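Putative prolyl-tRNA synthetase (Leishmania major, PDB 5XIL) probably attaches proline to tRNA(Pro) at the expense of ATP, this chain comprising the class II catalytic core, the anticodon-binding domain and the C-terminal zinc-binding domain. Local coordinates at residues T211-T216 with G224-T229; A474-I479 with V506-S511. All coordinates share one frame; numbering follows the deposited sequence.

Interaction 1 (T211-T216 with G224-T229)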
loop_
_atom_site.group_PDB
_atom_site.type_symbol
_atom_site.label_atom_id
_atom_site.label_comp_id
_atom_site.label_asym_id
_atom_site.label_seq_id
_atom_site.Cartn_x
_atom_site.Cartn_y
_atom_site.Cartn_z
ATOM N N THR A 211 3.081 -26.175 -9.774
ATOM C CA THR A 211 2.304 -24.968 -9.545
ATOM C C THR A 211 1.101 -25.370 -8.657
ATOM O O THR A 211 0.444 -26.378 -8.873
ATOM C CB THR A 211 1.859 -24.301 -10.826
ATOM O OG1 THR A 211 2.951 -23.723 -11.524
ATOM C CG2 THR A 211 0.863 -23.210 -10.491
ATOM N N THR A 212 0.891 -24.611 -7.584
ATOM C CA THR A 212 -0.279 -24.774 -6.740
ATOM C C THR A 212 -1.220 -23.584 -7.005
ATOM O O THR A 212 -0.782 -22.493 -7.428
ATOM C CB THR A 212 0.042 -24.886 -5.222
ATOM O OG1 THR A 212 0.522 -23.620 -4.726
ATOM C CG2 THR A 212 0.990 -25.930 -4.923
ATOM N N THR A 213 -2.503 -23.786 -6.778
ATOM C CA THR A 213 -3.526 -22.843 -7.242
ATOM C C THR A 213 -4.757 -22.861 -6.313
ATOM O O THR A 213 -5.003 -23.833 -5.573
ATOM C CB THR A 213 -3.934 -23.229 -8.671
ATOM O OG1 THR A 213 -4.862 -22.295 -9.235
ATOM C CG2 THR A 213 -4.579 -24.604 -8.716
ATOM N N VAL A 214 -5.547 -21.788 -6.385
ATOM C CA VAL A 214 -6.834 -21.700 -5.785
ATOM C C VAL A 214 -7.809 -21.461 -6.946
ATOM O O VAL A 214 -7.689 -20.485 -7.662
ATOM C CB VAL A 214 -6.975 -20.613 -4.677
ATOM C CG1 VAL A 214 -6.297 -21.101 -3.428
ATOM C CG2 VAL A 214 -6.347 -19.329 -5.101
ATOM N N GLU A 215 -8.664 -22.424 -7.195
ATOM C CA GLU A 215 -9.520 -22.383 -8.366
ATOM C C GLU A 215 -10.915 -21.950 -7.894
ATOM O O GLU A 215 -11.390 -22.429 -6.825
ATOM C CB GLU A 215 -9.573 -23.746 -8.975
ATOM C CG GLU A 215 -8.205 -24.169 -9.510
ATOM C CD GLU A 215 -7.849 -23.422 -10.770
ATOM O OE1 GLU A 215 -8.761 -23.035 -11.566
ATOM O OE2 GLU A 215 -6.670 -23.155 -10.949
ATOM N N THR A 216 -11.543 -21.074 -8.664
ATOM C CA THR A 216 -12.848 -20.516 -8.340
ATOM C C THR A 216 -13.854 -20.935 -9.418
ATOM O O THR A 216 -13.456 -21.411 -10.525
ATOM C CB THR A 216 -12.787 -18.986 -8.228
ATOM O OG1 THR A 216 -12.552 -18.434 -9.504
ATOM C CG2 THR A 216 -11.647 -18.538 -7.294
ATOM N N GLY A 224 -14.646 -22.491 -14.809
ATOM C CA GLY A 224 -13.600 -22.323 -13.775
ATOM C C GLY A 224 -12.792 -21.048 -14.073
ATOM O O GLY A 224 -12.727 -20.574 -15.211
ATOM N N CYS A 225 -12.254 -20.451 -13.025
ATOM C CA CYS A 225 -11.401 -19.335 -13.128
ATOM C C CYS A 225 -10.250 -19.537 -12.175
ATOM O O CYS A 225 -10.448 -19.727 -10.974
ATOM C CB CYS A 225 -12.186 -18.034 -12.841
ATOM S SG CYS A 225 -11.227 -16.533 -13.125
ATOM N N GLN A 226 -9.028 -19.465 -12.650
ATOM C CA GLN A 226 -7.862 -19.565 -11.765
ATOM C C GLN A 226 -7.738 -18.313 -10.886
ATOM O O GLN A 226 -7.628 -17.204 -11.376
ATOM C CB GLN A 226 -6.624 -19.757 -12.626
ATOM C CG GLN A 226 -5.332 -19.688 -11.927
ATOM C CD GLN A 226 -4.164 -19.750 -12.863
ATOM O OE1 GLN A 226 -3.944 -20.775 -13.502
ATOM N NE2 GLN A 226 -3.475 -18.645 -13.017
ATOM N N GLY A 227 -7.758 -18.480 -9.571
ATOM C CA GLY A 227 -7.802 -17.338 -8.655
ATOM C C GLY A 227 -6.486 -16.650 -8.347
ATOM O O GLY A 227 -6.474 -15.426 -8.076
ATOM N N ALA A 228 -5.415 -17.461 -8.245
ATOM C CA ALA A 228 -4.043 -17.070 -7.890
ATOM C C ALA A 228 -3.213 -18.327 -7.891
ATOM O O ALA A 228 -3.774 -19.387 -7.834
ATOM C CB ALA A 228 -3.985 -16.464 -6.531
ATOM N N THR A 229 -1.899 -18.180 -7.964
ATOM C CA THR A 229 -1.003 -19.325 -8.045
ATOM C C THR A 229 0.246 -19.065 -7.255
ATOM O O THR A 229 0.754 -17.921 -7.131
ATOM C CB THR A 229 -0.647 -19.766 -9.522
ATOM O OG1 THR A 229 -0.148 -18.632 -10.186
ATOM C CG2 THR A 229 -1.872 -20.282 -10.357
#
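Thr216 and Cys225 pair through reciprocal backbone hydrogen bonds, Thr216 N to Cys225 O and Cys225 N to Thr216 O, each 2.9 Å long. The hydroxyl of Thr216 adds a third bond, because OG1 lies between the backbone N and the carbonyl carbon (chi1 69°) and donates to Cys225 O at 2.9 Å. That oxygen is thus gripped by the amide and the hydroxyl of one residue. Further along, Gly227 N reaches Val214 O at 2.8 Å, whereas the bond from Val214 N to Ala228 O is long and weak. Gly227 departs from extended geometry (psi -37°), and the pairing slips here by one residue: Glu215 faces Gln226, but Thr213 faces Thr229.

Polar side chains gather on the face that carries Thr213, Glu215 and Gln226. Thr213 OG1, anti to its backbone N, donates to Glu215 OE2 at 2.6 Å, meeting the anti side of the carboxylate well out of its plane. The bent Glu215 chain folds its carboxylate over the Gln226 backbone, with OE1 3.6 Å from Gln226 CA, and the planes of the Glu215 carboxylate and the Gln226 side-chain amide stand 87° apart. Lys199 joins the two ends, salt-bridged to Glu215 OE2 and hydrogen-bonded to Gln226 OE1.

Apolar contact is modest. Val214 CG2 lies 4.0 Å from Ala228 CB on the other face, towards helix 168-189, while Thr211 CG2 rests against Thr229 CB.

Strands 210-218 and 223-234 form a twisted antiparallel beta hairpin, part of the antiparallel sheet characteristic of the class II synthetase core.

Interaction 2 (A474-I479 with V506-S511)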
loop_
_atom_site.group_PDB
_atom_site.type_symbol
_atom_site.label_atom_id
_atom_site.label_comp_id
_atom_site.label_asym_id
_atom_site.label_seq_id
_atom_site.Cartn_x
_atom_site.Cartn_y
_atom_site.Cartn_z
ATOM N N ALA A 474 -12.982 -28.994 -22.117
ATOM C CA ALA A 474 -12.678 -28.910 -20.700
ATOM C C ALA A 474 -11.181 -29.141 -20.454
ATOM O O ALA A 474 -10.619 -30.159 -20.886
ATOM C CB ALA A 474 -13.430 -29.971 -19.966
ATOM N N LYS A 475 -10.554 -28.265 -19.677
ATOM C CA LYS A 475 -9.192 -28.513 -19.270
ATOM C C LYS A 475 -9.176 -28.996 -17.856
ATOM O O LYS A 475 -10.264 -28.984 -17.190
ATOM C CB LYS A 475 -8.370 -27.224 -19.409
ATOM C CG LYS A 475 -8.820 -26.061 -18.552
ATOM C CD LYS A 475 -7.874 -24.946 -18.985
ATOM C CE LYS A 475 -7.555 -23.971 -17.938
ATOM N NZ LYS A 475 -6.363 -23.216 -18.476
ATOM N N THR A 476 -8.002 -29.351 -17.333
ATOM C CA THR A 476 -7.900 -29.584 -15.922
ATOM C C THR A 476 -7.727 -28.185 -15.271
ATOM O O THR A 476 -7.088 -27.263 -15.815
ATOM C CB THR A 476 -6.788 -30.488 -15.469
ATOM O OG1 THR A 476 -5.552 -29.971 -15.920
ATOM C CG2 THR A 476 -6.978 -31.938 -15.998
ATOM N N LEU A 477 -8.392 -28.071 -14.156
ATOM C CA LEU A 477 -8.329 -26.909 -13.282
ATOM C C LEU A 477 -7.290 -27.152 -12.152
ATOM O O LEU A 477 -6.321 -26.410 -12.054
ATOM C CB LEU A 477 -9.716 -26.523 -12.778
ATOM C CG LEU A 477 -10.774 -26.323 -13.861
ATOM C CD1 LEU A 477 -12.085 -26.023 -13.145
ATOM C CD2 LEU A 477 -10.457 -25.171 -14.794
ATOM N N CYS A 478 -7.418 -28.234 -11.394
ATOM C CA CYS A 478 -6.403 -28.621 -10.432
ATOM C C CYS A 478 -6.709 -30.013 -9.986
ATOM O O CYS A 478 -7.856 -30.504 -10.143
ATOM C CB CYS A 478 -6.326 -27.718 -9.192
ATOM S SG CYS A 478 -7.746 -27.836 -8.121
ATOM N N ILE A 479 -5.703 -30.629 -9.391
ATOM C CA ILE A 479 -5.870 -31.831 -8.606
ATOM C C ILE A 479 -6.103 -31.320 -7.179
ATOM O O ILE A 479 -5.175 -30.753 -6.595
ATOM C CB ILE A 479 -4.607 -32.708 -8.562
ATOM C CG1 ILE A 479 -4.252 -33.058 -9.968
ATOM C CG2 ILE A 479 -4.923 -34.009 -7.829
ATOM C CD1 ILE A 479 -2.800 -33.046 -10.265
ATOM N N VAL A 506 -9.453 -35.598 -10.431
ATOM C CA VAL A 506 -8.967 -34.268 -10.839
ATOM C C VAL A 506 -10.210 -33.458 -11.223
ATOM O O VAL A 506 -11.230 -34.025 -11.599
ATOM C CB VAL A 506 -7.961 -34.366 -12.015
ATOM C CG1 VAL A 506 -8.578 -34.951 -13.230
ATOM C CG2 VAL A 506 -7.337 -33.008 -12.427
ATOM N N LEU A 507 -10.136 -32.164 -11.010
ATOM C CA LEU A 507 -11.183 -31.234 -11.373
ATOM C C LEU A 507 -10.980 -30.709 -12.763
ATOM O O LEU A 507 -9.918 -30.106 -13.043
ATOM C CB LEU A 507 -11.168 -30.114 -10.325
ATOM C CG LEU A 507 -12.199 -29.032 -10.452
ATOM C CD1 LEU A 507 -13.566 -29.588 -10.141
ATOM C CD2 LEU A 507 -11.806 -27.912 -9.475
ATOM N N PHE A 508 -12.003 -30.941 -13.614
ATOM C CA PHE A 508 -12.052 -30.504 -15.004
ATOM C C PHE A 508 -13.161 -29.459 -15.165
ATOM O O PHE A 508 -14.124 -29.443 -14.394
ATOM C CB PHE A 508 -12.466 -31.586 -15.909
ATOM C CG PHE A 508 -11.454 -32.688 -16.127
ATOM C CD1 PHE A 508 -10.556 -32.600 -17.155
ATOM C CD2 PHE A 508 -11.546 -33.828 -15.429
ATOM C CE1 PHE A 508 -9.673 -33.675 -17.426
ATOM C CE2 PHE A 508 -10.681 -34.896 -15.687
ATOM C CZ PHE A 508 -9.759 -34.811 -16.659
ATOM N N GLY A 509 -12.963 -28.592 -16.139
ATOM C CA GLY A 509 -14.010 -27.687 -16.578
ATOM C C GLY A 509 -13.699 -26.896 -17.779
ATOM O O GLY A 509 -12.526 -26.709 -18.153
ATOM N N ARG A 510 -14.729 -26.339 -18.379
ATOM C CA ARG A 510 -14.526 -25.184 -19.228
ATOM C C ARG A 510 -14.019 -24.016 -18.365
ATOM O O ARG A 510 -14.413 -23.902 -17.207
ATOM C CB ARG A 510 -15.844 -24.838 -19.928
ATOM C CG ARG A 510 -16.323 -25.942 -20.868
ATOM C CD ARG A 510 -17.667 -25.617 -21.487
ATOM N NE ARG A 510 -18.067 -26.681 -22.411
ATOM C CZ ARG A 510 -19.323 -27.003 -22.698
ATOM N NH1 ARG A 510 -20.339 -26.345 -22.124
ATOM N NH2 ARG A 510 -19.569 -28.031 -23.507
ATOM N N SER A 511 -13.169 -23.163 -18.899
ATOM C CA SER A 511 -12.453 -22.180 -18.068
ATOM C C SER A 511 -12.492 -20.801 -18.682
ATOM O O SER A 511 -12.706 -20.689 -19.861
ATOM C CB SER A 511 -11.003 -22.628 -17.871
ATOM O OG SER A 511 -10.371 -22.050 -16.720
#
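A classic beta bulge interrupts the antiparallel pairing of strands 475-480 and 504-509: Leu477 and Cys478 both face Leu507. Leu477 N donates to Leu507 O at 2.8 Å in a nearly straight bond (168° at the hydrogen), while Leu507 N returns to the next residue, Cys478 O, at 3.0 Å. The extra residue sits at Leu477, where the backbone leaves extended geometry (psi -55°); its side chain points toward the partner strand. CD1 of Leu477 packs against Leu507 CG at 4.0 Å and also borders Gly509 N; CD2 reaches Ser511 OG at 3.7 Å. Before the bulge, Lys475 and Gly509 exchange two backbone bonds, of which Lys475 N to Gly509 O is the more bent.

Both strands belong to the C-terminal domain of prolyl-tRNA synthetase, which binds zinc through Cys438, Cys443 and Cys493, and the face bearing Thr476 and Phe508 lies toward that site, with the Phe508 ring meeting Phe423 edge-to-face. Thr476 CG2, anti to its carbonyl carbon, touches Phe508 CE1 at 3.5 Å and Val506 CG2 at 3.7 Å, so that one methyl bridges two side chains of the facing strand. Thr476 OG1 is hydrogen-bonded to Glu444 and Thr200.

At the start of the pairing the Lys475 chain runs alongside Ser511, bringing Lys475 CE 3.6 Å from Ser511 OG before Lys475 NZ forms a salt bridge with Glu203. Beyond the bulge, at the other end, Val506 CG2, anti to its backbone N, approaches Cys478 O at 3.4 Å and also meets Ile479 CG1, the two side chains crossing obliquely.

Overall arrangement
Interaction 1 closes before interaction 2 opens along the chain, yet their centres lie 10 Å apart. The first belongs to the class II catalytic core, the second to the C-terminal zinc-binding domain; the anticodon-binding domain comes between them in sequence. Strand 195-198 connects the two pairings, running antiparallel to both 210-218 and 475-480. At the chain's end, Gly224 N lies 2.8 Å from Arg510 O, a probable hydrogen bond, and side-chain packing of Thr213 CG2 on Cys478 CB, 3.6 Å apart, adds a second junction. The C-terminal domain is thus joined to the catalytic core by strand pairing as well as side-chain contacts.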